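Local coordinates for penaeus monodon metallodensovirus major capsid protein (Penaeus monodon metallodensovirus, PDB 6WH7) that assembles, sixty copies together, into the capsid of a shrimp densovirus, the shell that probably encloses and protects the viral genome, at residues Met157-Asp162 against Asp216-Ser221; Asn86-Tyr91 against His119-Val124; Leu303-Val308 against Asn317-Asn322; Gly347-Arg352 against Arg356-Lys361; Glu93-Thr98 against Gly103-Lys108. All coordinates share one frame; numbering follows the deposited sequence.

Interaction 1: Met157-Asp162 against Asp216-Ser221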
# COMPACT_ATOMS: atom_id res chain seq x y z
N MET A 157 -27.93 -91.24 -6.33
CA MET A 157 -29.33 -91.44 -6.02
C MET A 157 -30.09 -90.19 -6.41
O MET A 157 -29.63 -89.07 -6.15
CB MET A 157 -29.55 -91.76 -4.54
CG MET A 157 -30.99 -92.02 -4.19
SD MET A 157 -31.23 -92.49 -2.48
CE MET A 157 -30.92 -90.93 -1.68
N ILE A 158 -31.22 -90.36 -7.07
CA ILE A 158 -31.98 -89.24 -7.60
C ILE A 158 -33.03 -88.85 -6.57
O ILE A 158 -33.88 -89.66 -6.20
CB ILE A 158 -32.64 -89.61 -8.94
CG1 ILE A 158 -31.59 -90.06 -9.94
CG2 ILE A 158 -33.37 -88.42 -9.49
CD1 ILE A 158 -32.17 -90.64 -11.18
N HIS A 159 -32.96 -87.61 -6.11
CA HIS A 159 -34.04 -87.04 -5.32
C HIS A 159 -34.94 -86.25 -6.26
O HIS A 159 -34.49 -85.31 -6.91
CB HIS A 159 -33.54 -86.12 -4.22
CG HIS A 159 -34.62 -85.63 -3.32
ND1 HIS A 159 -35.21 -86.43 -2.36
CD2 HIS A 159 -35.32 -84.48 -3.32
CE1 HIS A 159 -36.16 -85.75 -1.76
NE2 HIS A 159 -36.26 -84.57 -2.32
N SER A 160 -36.21 -86.63 -6.31
CA SER A 160 -37.15 -86.01 -7.22
C SER A 160 -38.21 -85.27 -6.42
O SER A 160 -38.78 -85.82 -5.48
CB SER A 160 -37.80 -87.07 -8.11
OG SER A 160 -36.84 -87.71 -8.91
N ILE A 161 -38.46 -84.03 -6.80
CA ILE A 161 -39.57 -83.25 -6.28
C ILE A 161 -40.58 -83.11 -7.41
O ILE A 161 -40.23 -82.65 -8.50
CB ILE A 161 -39.12 -81.87 -5.78
CG1 ILE A 161 -38.16 -82.01 -4.62
CG2 ILE A 161 -40.31 -81.07 -5.36
CD1 ILE A 161 -37.55 -80.71 -4.21
N ASP A 162 -41.82 -83.48 -7.16
CA ASP A 162 -42.82 -83.45 -8.20
C ASP A 162 -43.63 -82.18 -7.99
O ASP A 162 -44.61 -82.17 -7.25
CB ASP A 162 -43.69 -84.70 -8.13
CG ASP A 162 -44.60 -84.84 -9.31
OD1 ASP A 162 -44.47 -84.04 -10.25
OD2 ASP A 162 -45.43 -85.76 -9.29
N ASP A 216 -23.17 -82.36 -0.54
CA ASP A 216 -23.73 -81.76 0.66
C ASP A 216 -25.12 -82.31 0.91
O ASP A 216 -25.77 -82.87 0.02
CB ASP A 216 -23.76 -80.24 0.51
CG ASP A 216 -22.38 -79.63 0.51
OD1 ASP A 216 -21.43 -80.30 0.94
OD2 ASP A 216 -22.25 -78.47 0.06
N ALA A 217 -25.58 -82.15 2.14
CA ALA A 217 -26.87 -82.69 2.53
C ALA A 217 -28.00 -82.02 1.76
O ALA A 217 -27.89 -80.87 1.32
CB ALA A 217 -27.09 -82.50 4.03
N LEU A 218 -29.09 -82.75 1.60
CA LEU A 218 -30.27 -82.26 0.91
C LEU A 218 -31.27 -81.79 1.96
O LEU A 218 -31.81 -82.59 2.71
CB LEU A 218 -30.88 -83.36 0.04
CG LEU A 218 -30.02 -83.92 -1.08
CD1 LEU A 218 -30.75 -85.05 -1.75
CD2 LEU A 218 -29.68 -82.84 -2.07
N HIS A 219 -31.52 -80.48 1.99
CA HIS A 219 -32.42 -79.88 2.95
C HIS A 219 -33.73 -79.55 2.26
O HIS A 219 -33.73 -78.96 1.18
CB HIS A 219 -31.83 -78.60 3.54
CG HIS A 219 -30.48 -78.78 4.15
ND1 HIS A 219 -30.29 -79.40 5.37
CD2 HIS A 219 -29.25 -78.43 3.72
CE1 HIS A 219 -29.00 -79.41 5.66
NE2 HIS A 219 -28.35 -78.83 4.67
N PHE A 220 -34.85 -79.92 2.88
CA PHE A 220 -36.16 -79.60 2.34
C PHE A 220 -37.04 -79.12 3.47
O PHE A 220 -37.20 -79.83 4.46
CB PHE A 220 -36.77 -80.80 1.64
CG PHE A 220 -35.90 -81.34 0.56
CD1 PHE A 220 -35.87 -80.74 -0.68
CD2 PHE A 220 -35.09 -82.42 0.79
CE1 PHE A 220 -35.06 -81.22 -1.65
CE2 PHE A 220 -34.28 -82.89 -0.18
CZ PHE A 220 -34.25 -82.29 -1.40
N SER A 221 -37.58 -77.92 3.33
CA SER A 221 -38.41 -77.32 4.36
C SER A 221 -39.75 -76.92 3.76
O SER A 221 -39.87 -76.69 2.56
CB SER A 221 -37.76 -76.09 4.99
OG SER A 221 -36.59 -76.45 5.70

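Interaction 2: Asn86-Tyr91 against His119-Val124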
# COMPACT_ATOMS: atom_id res chain seq x y z
N ASN A 86 -45.03 -85.27 3.77
CA ASN A 86 -46.23 -84.48 3.96
C ASN A 86 -47.11 -85.01 5.08
O ASN A 86 -48.19 -84.47 5.30
CB ASN A 86 -47.02 -84.36 2.66
CG ASN A 86 -47.39 -85.69 2.07
OD1 ASN A 86 -46.80 -86.72 2.40
ND2 ASN A 86 -48.38 -85.69 1.20
N VAL A 87 -46.67 -86.02 5.80
CA VAL A 87 -47.43 -86.63 6.88
C VAL A 87 -46.90 -86.07 8.19
O VAL A 87 -45.69 -86.01 8.40
CB VAL A 87 -47.31 -88.16 6.83
CG1 VAL A 87 -48.12 -88.79 7.93
CG2 VAL A 87 -47.73 -88.66 5.49
N MET A 88 -47.81 -85.65 9.07
CA MET A 88 -47.41 -85.19 10.40
C MET A 88 -46.66 -86.27 11.15
O MET A 88 -45.67 -85.99 11.83
CB MET A 88 -48.63 -84.74 11.19
CG MET A 88 -49.26 -83.45 10.75
SD MET A 88 -48.20 -82.03 11.02
CE MET A 88 -48.19 -81.99 12.80
N ARG A 89 -47.12 -87.51 11.04
CA ARG A 89 -46.52 -88.63 11.76
C ARG A 89 -45.06 -88.83 11.40
O ARG A 89 -44.31 -89.44 12.16
CB ARG A 89 -47.32 -89.88 11.46
CG ARG A 89 -46.93 -91.07 12.24
CD ARG A 89 -47.75 -92.23 11.81
NE ARG A 89 -49.16 -92.04 12.11
CZ ARG A 89 -49.72 -92.39 13.25
NH1 ARG A 89 -48.99 -92.97 14.19
NH2 ARG A 89 -51.01 -92.18 13.46
N PHE A 90 -44.64 -88.32 10.24
CA PHE A 90 -43.27 -88.50 9.78
C PHE A 90 -42.30 -87.73 10.66
O PHE A 90 -41.22 -88.23 10.98
CB PHE A 90 -43.21 -88.06 8.32
CG PHE A 90 -41.85 -88.15 7.70
CD1 PHE A 90 -41.33 -89.36 7.32
CD2 PHE A 90 -41.14 -87.01 7.41
CE1 PHE A 90 -40.11 -89.44 6.72
CE2 PHE A 90 -39.92 -87.08 6.81
CZ PHE A 90 -39.40 -88.30 6.46
N TYR A 91 -42.65 -86.50 11.02
CA TYR A 91 -41.74 -85.61 11.73
C TYR A 91 -41.75 -85.79 13.24
O TYR A 91 -40.69 -85.81 13.87
CB TYR A 91 -42.09 -84.18 11.38
CG TYR A 91 -41.93 -83.90 9.93
CD1 TYR A 91 -40.72 -83.48 9.43
CD2 TYR A 91 -42.97 -84.09 9.05
CE1 TYR A 91 -40.56 -83.23 8.10
CE2 TYR A 91 -42.82 -83.84 7.73
CZ TYR A 91 -41.61 -83.41 7.26
OH TYR A 91 -41.44 -83.16 5.92
N HIS A 119 -51.96 -75.83 19.67
CA HIS A 119 -50.65 -76.04 19.09
C HIS A 119 -50.78 -75.95 17.58
O HIS A 119 -51.85 -76.19 17.02
CB HIS A 119 -50.05 -77.38 19.50
CG HIS A 119 -50.85 -78.56 19.05
ND1 HIS A 119 -50.77 -79.07 17.78
CD2 HIS A 119 -51.76 -79.31 19.70
CE1 HIS A 119 -51.59 -80.10 17.67
NE2 HIS A 119 -52.21 -80.26 18.82
N ARG A 120 -49.68 -75.59 16.94
CA ARG A 120 -49.74 -75.38 15.52
C ARG A 120 -48.43 -75.82 14.89
O ARG A 120 -47.36 -75.54 15.44
CB ARG A 120 -50.04 -73.91 15.27
CG ARG A 120 -50.13 -73.51 13.87
CD ARG A 120 -50.69 -72.13 13.76
NE ARG A 120 -49.90 -71.11 14.41
CZ ARG A 120 -50.34 -69.88 14.61
NH1 ARG A 120 -51.55 -69.55 14.20
NH2 ARG A 120 -49.57 -68.98 15.21
N PRO A 121 -48.48 -76.49 13.73
CA PRO A 121 -47.27 -77.13 13.20
C PRO A 121 -46.23 -76.20 12.61
O PRO A 121 -45.07 -76.61 12.56
CB PRO A 121 -47.83 -78.08 12.14
CG PRO A 121 -49.18 -78.37 12.59
CD PRO A 121 -49.69 -77.08 13.15
N THR A 122 -46.60 -75.03 12.09
CA THR A 122 -45.67 -74.10 11.44
C THR A 122 -44.67 -74.79 10.52
O THR A 122 -45.07 -75.64 9.71
CB THR A 122 -44.92 -73.25 12.46
OG1 THR A 122 -44.10 -74.07 13.28
CG2 THR A 122 -45.89 -72.52 13.33
N LYS A 123 -43.39 -74.47 10.62
CA LYS A 123 -42.42 -75.01 9.69
C LYS A 123 -42.26 -76.52 9.88
O LYS A 123 -42.42 -77.05 10.97
CB LYS A 123 -41.05 -74.34 9.86
CG LYS A 123 -40.05 -74.77 8.81
CD LYS A 123 -38.66 -74.28 9.10
CE LYS A 123 -38.56 -72.78 8.93
NZ LYS A 123 -37.19 -72.29 9.22
N VAL A 124 -41.93 -77.20 8.78
CA VAL A 124 -41.63 -78.62 8.81
C VAL A 124 -40.57 -78.87 7.75
O VAL A 124 -40.52 -78.19 6.73
CB VAL A 124 -42.91 -79.46 8.56
CG1 VAL A 124 -43.23 -79.58 7.08
CG2 VAL A 124 -42.82 -80.76 9.23

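Interaction 3: Leu303-Val308 against Asn317-Asn322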
# COMPACT_ATOMS: atom_id res chain seq x y z
N LEU A 303 -51.02 -71.23 25.61
CA LEU A 303 -51.40 -71.71 26.93
C LEU A 303 -52.86 -71.41 27.24
O LEU A 303 -53.59 -70.81 26.45
CB LEU A 303 -50.51 -71.10 28.01
CG LEU A 303 -49.05 -71.45 27.83
CD1 LEU A 303 -48.23 -70.95 28.97
CD2 LEU A 303 -48.93 -72.88 27.70
N TRP A 304 -53.27 -71.83 28.43
CA TRP A 304 -54.63 -71.73 28.90
C TRP A 304 -54.97 -70.32 29.36
O TRP A 304 -54.09 -69.48 29.59
CB TRP A 304 -54.85 -72.73 30.03
CG TRP A 304 -54.65 -74.11 29.56
CD1 TRP A 304 -53.53 -74.86 29.68
CD2 TRP A 304 -55.60 -74.90 28.85
NE1 TRP A 304 -53.72 -76.08 29.11
CE2 TRP A 304 -54.99 -76.14 28.58
CE3 TRP A 304 -56.90 -74.70 28.41
CZ2 TRP A 304 -55.63 -77.15 27.91
CZ3 TRP A 304 -57.54 -75.71 27.75
CH2 TRP A 304 -56.91 -76.92 27.50
N GLU A 305 -56.27 -70.06 29.47
CA GLU A 305 -56.75 -68.76 29.91
C GLU A 305 -56.30 -68.46 31.33
O GLU A 305 -56.28 -69.33 32.20
CB GLU A 305 -58.27 -68.72 29.86
CG GLU A 305 -58.85 -68.85 28.48
CD GLU A 305 -59.00 -70.29 28.05
OE1 GLU A 305 -58.62 -71.19 28.81
OE2 GLU A 305 -59.49 -70.51 26.93
N GLN A 306 -55.93 -67.21 31.56
CA GLN A 306 -55.63 -66.77 32.91
C GLN A 306 -56.90 -66.56 33.71
O GLN A 306 -57.99 -66.41 33.16
CB GLN A 306 -54.81 -65.49 32.90
CG GLN A 306 -53.44 -65.66 32.33
CD GLN A 306 -52.66 -66.71 33.07
OE1 GLN A 306 -52.78 -66.85 34.27
NE2 GLN A 306 -51.85 -67.45 32.34
N GLY A 307 -56.76 -66.56 35.02
CA GLY A 307 -57.88 -66.31 35.88
C GLY A 307 -58.62 -67.57 36.25
O GLY A 307 -58.17 -68.70 36.01
N VAL A 308 -59.79 -67.37 36.85
CA VAL A 308 -60.62 -68.49 37.24
C VAL A 308 -61.10 -69.26 36.03
O VAL A 308 -61.42 -70.44 36.14
CB VAL A 308 -61.79 -67.97 38.10
CG1 VAL A 308 -62.67 -69.11 38.57
CG2 VAL A 308 -61.25 -67.20 39.27
N ASN A 317 -66.66 -75.75 32.21
CA ASN A 317 -67.85 -74.92 32.03
C ASN A 317 -67.51 -73.61 31.33
O ASN A 317 -68.26 -73.16 30.46
CB ASN A 317 -68.48 -74.65 33.39
CG ASN A 317 -68.95 -75.91 34.07
OD1 ASN A 317 -69.26 -76.90 33.41
ND2 ASN A 317 -68.99 -75.90 35.39
N LEU A 318 -66.40 -72.99 31.71
CA LEU A 318 -66.04 -71.65 31.27
C LEU A 318 -65.11 -71.64 30.07
O LEU A 318 -64.63 -70.57 29.68
CB LEU A 318 -65.41 -70.87 32.41
CG LEU A 318 -66.34 -70.09 33.32
CD1 LEU A 318 -67.35 -70.98 34.00
CD2 LEU A 318 -65.50 -69.43 34.36
N ASN A 319 -64.80 -72.80 29.49
CA ASN A 319 -64.07 -72.83 28.24
C ASN A 319 -64.77 -71.95 27.22
O ASN A 319 -66.00 -72.06 27.06
CB ASN A 319 -63.95 -74.25 27.71
CG ASN A 319 -62.98 -74.36 26.56
OD1 ASN A 319 -61.97 -73.67 26.52
ND2 ASN A 319 -63.30 -75.22 25.60
N PRO A 320 -64.06 -71.07 26.52
CA PRO A 320 -64.72 -70.21 25.53
C PRO A 320 -65.32 -71.04 24.41
O PRO A 320 -64.73 -72.01 23.94
CB PRO A 320 -63.58 -69.34 25.02
CG PRO A 320 -62.60 -69.34 26.08
CD PRO A 320 -62.66 -70.68 26.71
N ALA A 321 -66.52 -70.65 24.00
CA ALA A 321 -67.12 -71.28 22.83
C ALA A 321 -66.50 -70.77 21.54
O ALA A 321 -66.59 -71.45 20.52
CB ALA A 321 -68.62 -71.06 22.81
N ASN A 322 -65.87 -69.61 21.57
CA ASN A 322 -65.24 -69.07 20.37
C ASN A 322 -63.86 -69.63 20.14
O ASN A 322 -63.15 -69.14 19.26
CB ASN A 322 -65.20 -67.54 20.42
CG ASN A 322 -64.34 -67.00 21.52
OD1 ASN A 322 -63.92 -67.74 22.40
ND2 ASN A 322 -64.10 -65.70 21.50

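Interaction 4: Gly347-Arg352 against Arg356-Lys361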
# COMPACT_ATOMS: atom_id res chain seq x y z
N GLY A 347 -50.20 -83.19 -3.89
CA GLY A 347 -50.83 -81.91 -4.07
C GLY A 347 -49.92 -80.73 -3.77
O GLY A 347 -50.10 -80.03 -2.78
N PRO A 348 -48.87 -80.55 -4.56
CA PRO A 348 -47.98 -79.41 -4.35
C PRO A 348 -48.71 -78.08 -4.42
O PRO A 348 -49.85 -77.99 -4.87
CB PRO A 348 -46.98 -79.53 -5.50
CG PRO A 348 -47.72 -80.23 -6.54
CD PRO A 348 -48.56 -81.23 -5.83
N THR A 349 -48.05 -77.04 -3.94
CA THR A 349 -48.50 -75.70 -4.27
C THR A 349 -48.27 -75.49 -5.75
O THR A 349 -47.13 -75.54 -6.22
CB THR A 349 -47.73 -74.67 -3.44
OG1 THR A 349 -47.98 -74.89 -2.05
CG2 THR A 349 -48.15 -73.30 -3.79
N CYS A 350 -49.33 -75.25 -6.49
CA CYS A 350 -49.23 -75.36 -7.93
C CYS A 350 -48.61 -74.09 -8.50
O CYS A 350 -49.09 -72.99 -8.24
CB CYS A 350 -50.60 -75.58 -8.54
SG CYS A 350 -50.60 -75.78 -10.32
N PRO A 351 -47.53 -74.21 -9.27
CA PRO A 351 -46.93 -73.01 -9.86
C PRO A 351 -47.81 -72.33 -10.88
O PRO A 351 -47.66 -71.12 -11.09
CB PRO A 351 -45.64 -73.54 -10.50
CG PRO A 351 -45.92 -74.96 -10.76
CD PRO A 351 -46.78 -75.42 -9.64
N ARG A 352 -48.75 -73.04 -11.49
CA ARG A 352 -49.64 -72.45 -12.47
C ARG A 352 -50.92 -71.91 -11.85
O ARG A 352 -51.72 -71.29 -12.56
CB ARG A 352 -49.96 -73.45 -13.57
CG ARG A 352 -48.80 -73.67 -14.50
CD ARG A 352 -49.07 -74.72 -15.52
NE ARG A 352 -49.26 -76.03 -14.93
CZ ARG A 352 -49.45 -77.13 -15.63
NH1 ARG A 352 -49.46 -77.08 -16.95
NH2 ARG A 352 -49.61 -78.29 -15.01
N ARG A 356 -51.58 -64.70 -6.86
CA ARG A 356 -52.43 -64.05 -5.87
C ARG A 356 -53.22 -65.06 -5.06
O ARG A 356 -53.66 -64.74 -3.95
CB ARG A 356 -53.38 -63.08 -6.55
CG ARG A 356 -52.68 -61.94 -7.24
CD ARG A 356 -53.67 -60.88 -7.64
NE ARG A 356 -54.67 -61.39 -8.57
CZ ARG A 356 -54.53 -61.40 -9.88
NH1 ARG A 356 -53.43 -60.92 -10.43
NH2 ARG A 356 -55.49 -61.89 -10.65
N ASN A 357 -53.41 -66.26 -5.59
CA ASN A 357 -54.05 -67.35 -4.86
C ASN A 357 -53.07 -68.19 -4.09
O ASN A 357 -53.44 -69.25 -3.60
CB ASN A 357 -54.84 -68.25 -5.81
CG ASN A 357 -56.04 -67.57 -6.38
OD1 ASN A 357 -56.32 -67.65 -7.56
ND2 ASN A 357 -56.77 -66.88 -5.52
N LYS A 358 -51.80 -67.80 -4.04
CA LYS A 358 -50.79 -68.47 -3.26
C LYS A 358 -50.18 -67.45 -2.31
O LYS A 358 -49.96 -66.30 -2.69
CB LYS A 358 -49.70 -69.07 -4.15
CG LYS A 358 -50.18 -70.13 -5.11
CD LYS A 358 -49.04 -70.76 -5.86
CE LYS A 358 -48.31 -69.84 -6.81
NZ LYS A 358 -49.11 -69.49 -7.98
N GLY A 359 -49.92 -67.85 -1.08
CA GLY A 359 -49.35 -66.93 -0.13
C GLY A 359 -49.83 -67.24 1.27
O GLY A 359 -50.35 -68.31 1.54
N GLY A 360 -49.65 -66.26 2.14
CA GLY A 360 -49.80 -66.47 3.56
C GLY A 360 -51.22 -66.72 3.99
O GLY A 360 -52.18 -66.62 3.23
N LYS A 361 -51.35 -67.06 5.28
CA LYS A 361 -52.63 -67.23 5.95
C LYS A 361 -53.46 -68.30 5.26
O LYS A 361 -54.34 -67.99 4.45
CB LYS A 361 -53.40 -65.92 6.04
CG LYS A 361 -54.55 -66.01 7.01
CD LYS A 361 -55.39 -64.75 7.09
CE LYS A 361 -56.38 -64.68 5.95
NZ LYS A 361 -57.29 -63.51 6.07

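Interaction 5: Glu93-Thr98 against Gly103-Lys108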
# COMPACT_ATOMS: atom_id res chain seq x y z
N GLU A 93 -43.12 -88.27 15.13
CA GLU A 93 -43.29 -89.63 15.61
C GLU A 93 -42.23 -90.50 14.97
O GLU A 93 -42.04 -90.44 13.75
CB GLU A 93 -44.70 -90.12 15.30
CG GLU A 93 -45.00 -91.52 15.66
CD GLU A 93 -46.47 -91.80 15.57
OE1 GLU A 93 -47.22 -90.84 15.30
OE2 GLU A 93 -46.88 -92.96 15.74
N TYR A 94 -41.54 -91.29 15.77
CA TYR A 94 -40.32 -91.94 15.32
C TYR A 94 -40.67 -93.39 15.00
O TYR A 94 -40.70 -94.24 15.89
CB TYR A 94 -39.25 -91.84 16.40
CG TYR A 94 -37.87 -92.30 16.04
CD1 TYR A 94 -37.05 -91.52 15.24
CD2 TYR A 94 -37.35 -93.48 16.53
CE1 TYR A 94 -35.79 -91.91 14.92
CE2 TYR A 94 -36.08 -93.89 16.21
CZ TYR A 94 -35.31 -93.09 15.40
OH TYR A 94 -34.03 -93.48 15.07
N ASN A 95 -40.84 -93.68 13.72
CA ASN A 95 -41.23 -95.01 13.28
C ASN A 95 -40.04 -95.59 12.55
O ASN A 95 -39.81 -95.29 11.38
CB ASN A 95 -42.46 -94.94 12.38
CG ASN A 95 -43.70 -94.49 13.11
OD1 ASN A 95 -44.35 -93.54 12.70
ND2 ASN A 95 -44.05 -95.20 14.16
N THR A 96 -39.30 -96.45 13.23
CA THR A 96 -38.07 -97.00 12.69
C THR A 96 -37.85 -98.34 13.37
O THR A 96 -38.12 -98.48 14.56
CB THR A 96 -36.88 -96.07 12.95
OG1 THR A 96 -37.15 -94.79 12.38
CG2 THR A 96 -35.64 -96.63 12.31
N GLY A 97 -37.35 -99.30 12.61
CA GLY A 97 -36.89 -100.54 13.21
C GLY A 97 -37.95 -101.15 14.10
O GLY A 97 -39.09 -101.37 13.70
N THR A 98 -37.56 -101.42 15.35
CA THR A 98 -38.47 -102.01 16.32
C THR A 98 -39.38 -100.98 16.97
O THR A 98 -40.44 -101.35 17.48
CB THR A 98 -37.66 -102.76 17.37
OG1 THR A 98 -36.78 -103.69 16.72
CG2 THR A 98 -38.56 -103.56 18.30
N GLY A 103 -44.29 -99.80 20.58
CA GLY A 103 -45.02 -99.02 21.57
C GLY A 103 -45.09 -97.56 21.18
O GLY A 103 -45.08 -97.22 20.00
N ASN A 104 -45.18 -96.70 22.20
CA ASN A 104 -45.44 -95.29 21.97
C ASN A 104 -44.16 -94.65 21.46
O ASN A 104 -43.19 -94.48 22.21
CB ASN A 104 -45.92 -94.63 23.26
CG ASN A 104 -46.33 -93.19 23.08
OD1 ASN A 104 -45.95 -92.53 22.11
ND2 ASN A 104 -47.10 -92.67 24.03
N VAL A 105 -44.17 -94.24 20.19
CA VAL A 105 -43.01 -93.64 19.55
C VAL A 105 -43.11 -92.14 19.47
O VAL A 105 -42.25 -91.50 18.85
CB VAL A 105 -42.79 -94.26 18.17
CG1 VAL A 105 -42.31 -95.67 18.33
CG2 VAL A 105 -44.08 -94.28 17.40
N HIS A 106 -44.15 -91.55 20.04
CA HIS A 106 -44.31 -90.11 20.00
C HIS A 106 -43.23 -89.43 20.82
O HIS A 106 -42.80 -89.93 21.85
CB HIS A 106 -45.69 -89.73 20.53
CG HIS A 106 -46.81 -90.32 19.73
ND1 HIS A 106 -47.23 -89.79 18.54
CD2 HIS A 106 -47.55 -91.44 19.93
CE1 HIS A 106 -48.21 -90.52 18.06
NE2 HIS A 106 -48.42 -91.53 18.88
N HIS A 107 -42.77 -88.28 20.33
CA HIS A 107 -41.81 -87.50 21.09
C HIS A 107 -42.52 -86.86 22.27
O HIS A 107 -43.72 -86.58 22.23
CB HIS A 107 -41.19 -86.44 20.19
CG HIS A 107 -39.97 -85.80 20.77
ND1 HIS A 107 -40.04 -84.76 21.67
CD2 HIS A 107 -38.66 -86.03 20.57
CE1 HIS A 107 -38.82 -84.39 22.00
NE2 HIS A 107 -37.96 -85.15 21.35
N LYS A 108 -41.77 -86.64 23.35
CA LYS A 108 -42.42 -86.15 24.56
C LYS A 108 -42.82 -84.69 24.45
O LYS A 108 -43.74 -84.27 25.14
CB LYS A 108 -41.52 -86.35 25.77
CG LYS A 108 -41.32 -87.79 26.12
CD LYS A 108 -40.63 -87.94 27.43
CE LYS A 108 -41.55 -87.53 28.54
NZ LYS A 108 -42.73 -88.42 28.63

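Interaction 1: Met157-Asp162 against Asp216-Ser221
His159 and Phe220 illustrate how two sheets of a beta-sandwich are joined across their interior by side chains alone. They bury the most surface here, and Leu218 comes next. The rings form an offset stack, with centroids 4.2 Å apart and planes tilted by 25°. Each ring lies over the rim of the other: Phe220 CE2 sits above one face of the imidazole, and His159 NE2 above one face of the phenyl. The two side chains approach from opposite directions. His159 is sent across the gap with CG anti to its backbone N (chi1 -175°). Leu218 flanks the pair, its CD1 3.9 Å from His159 CB. Ile161 crosses Phe220 at a slant and brings CD1 to 3.6 Å from Phe220 CE1.

The strand axes stay 10.7 Å apart and run nearly the same way, at 17°, a separation suited to facing sheets rather than to paired strands. This fits the jelly-roll sandwich of parvoviral capsid proteins. His271, on the strand beside 157-162, meets both rings edge-to-face, and Tyr126 adds a further ring next to Phe220. Buried among aromatic and aliphatic groups, the imidazole of His159 behaves as a flat packing surface, and such surroundings would be expected to disfavour its protonated form.

Interaction 2: Asn86-Tyr91 against His119-Val124
Met88 faces Pro121 and Tyr91 faces Val124, with CA atoms 8.5 Å apart in the first pair and 7.6 Å in the second, so the two backbones are held apart by side chains. From Met88 onward, segment 86-91 coils into a loosely bonded helical turn, in which Tyr91 N donates to Met88 O at 3.2 Å. Segment 119-124 leaves its strand at Pro121 and resumes extended geometry at Val124, whose CB points toward the helix.

The phenol ring of Tyr91 is sandwiched. Val124 CG2 lies over the centre of one face in a CH-pi contact, and Phe90 CD2 lies over the centre of the other. Tyr91 OH is hydrogen-bonded to Trp85 O, which fixes the far end of the ring. Met88, bent at both chi2 (-67°) and chi3 (-68°), curls its methyl CE to 3.8 Å from Pro121 CG.

Around this core, Met88 also packs on Ile297 of strand 287-302 and Pro121 on Phe230 of strand 229-230, wedging helix 88-92 against a break in strand 118-135.

Interaction 3: Leu303-Val308 against Asn317-Asn322
Glu305 and Pro320 come at each other from opposite directions, the carboxylate end of one meeting the ring of the other. Glu305 OE2 reaches Pro320 CD at 3.2 Å and Pro320 CG at 3.4 Å, the ring carbons lying alongside a charged oxygen. A bend at chi2 (85°) turns the carboxylate out of an extended path and presents OE2 to the proline. Asn319, the first residue beyond helix 312-318, stands beside this meeting point, with OD1 4.0 Å from Glu305 OE2; Lys117 NZ serves both oxygens, its bond to Asn319 OD1 being weak.

The carboxylate is held by groups around the contact. Glu305 OE1 accepts from His315 NE2 and lies in plane at the edge of the Trp304 ring. Glu305 OE2 forms salt bridges with Lys117 NZ and with Arg352 NH2 of a neighbouring subunit.

The lesson is that a buried acid can rest on an apolar ring when its charge is met by basic partners. These two probably keep Glu305 ionised, and one of them ties this loop to a neighbouring subunit.

Interaction 4: Gly347-Arg352 against Arg356-Lys361
Cys350 O is the polar atom round which the Lys358 side chain folds. Lys358 CD lies 3.3 Å from Cys350 O, and Lys358 NZ, at 3.5 Å from the same oxygen, comes close without making a hydrogen bond. Bends at chi3 (-66°) and chi4 (-71°) curl the lysine chain round this carbonyl, and Pro351 O lies a little farther from the ammonium group, 3.8 Å from Lys358 NZ. The nearby carbonyl oxygens would be expected to offer the positive charge a mildly favourable, mainly electrostatic setting.

The aliphatic part of the lysine does the packing. Thr349 CG2 meets Lys358 CD at 3.4 Å as the two side chains pass at a slant, while the other branch of the threonine, OG1, is hydrogen-bonded to Gly267 N. Within the first segment, Arg352 N makes a weak bond to Cys350 SG.

A neighbouring subunit completes the setting: its Asp225 forms a salt bridge with Arg356, which also pairs with Asp354 of its own chain. The whole is a loop folded back on itself, linking strand 340-345 to strand 363-368. In parvoviral capsids, long loops between the jelly-roll strands make much of the contact between subunits, and this connection fits that pattern.

Interaction 5: Glu93-Thr98 against Gly103-Lys108
Glu93 and His106 form a single beta bridge, their CA atoms 4.5 Å apart, between the two arms of a loop that encloses the short helix 99-102. Its one backbone hydrogen bond across the arms runs from Tyr94 N to Val105 O, 3.2 Å long and nearly straight at 169°, with the donor well above the carbonyl plane.

Van der Waals packing centres on Val105. Its CG2 makes a carbon-carbon contact with Glu93 CG at 3.4 Å and lies equally far from the polar Asn95 ND2, while its CB rests near Tyr94 O.

Among the polar side chains, Glu93 runs alongside His106, pointing the same way, and places CG over one face of the imidazole; the carboxylate and ring planes are 49° apart. The glutamate's own bonds go to Tyr234 OH through OE1 and to Arg89 NH1 through OE2.

An Asx turn shapes the second arm: Asn104 OD1, which also accepts from Asn312 of a neighbouring subunit, receives His106 N at 2.9 Å, in the plane of the amide carbonyl.

Interactions 1 and 2 both reach one sheet, through the neighbouring strands 218-222 and 118-135, and touch where Ser221 CB lies 3.9 Å from Val124 O. Interaction 5 is nested in the chain loop closed by interaction 2, their centres about 15 Å apart. Interaction 4 meets interaction 1 through Pro348 CG, 3.7 Å from Asp162 O. Interaction 3 lies far from interaction 1, with centres about 44 Å apart. The loops of interactions 3, 4 and 5 nevertheless meet across subunit boundaries: Glu305 of interaction 3 pairs with Arg352, a residue of interaction 4, on one neighbouring subunit, and Trp304 with Lys108, a residue of interaction 5, on another.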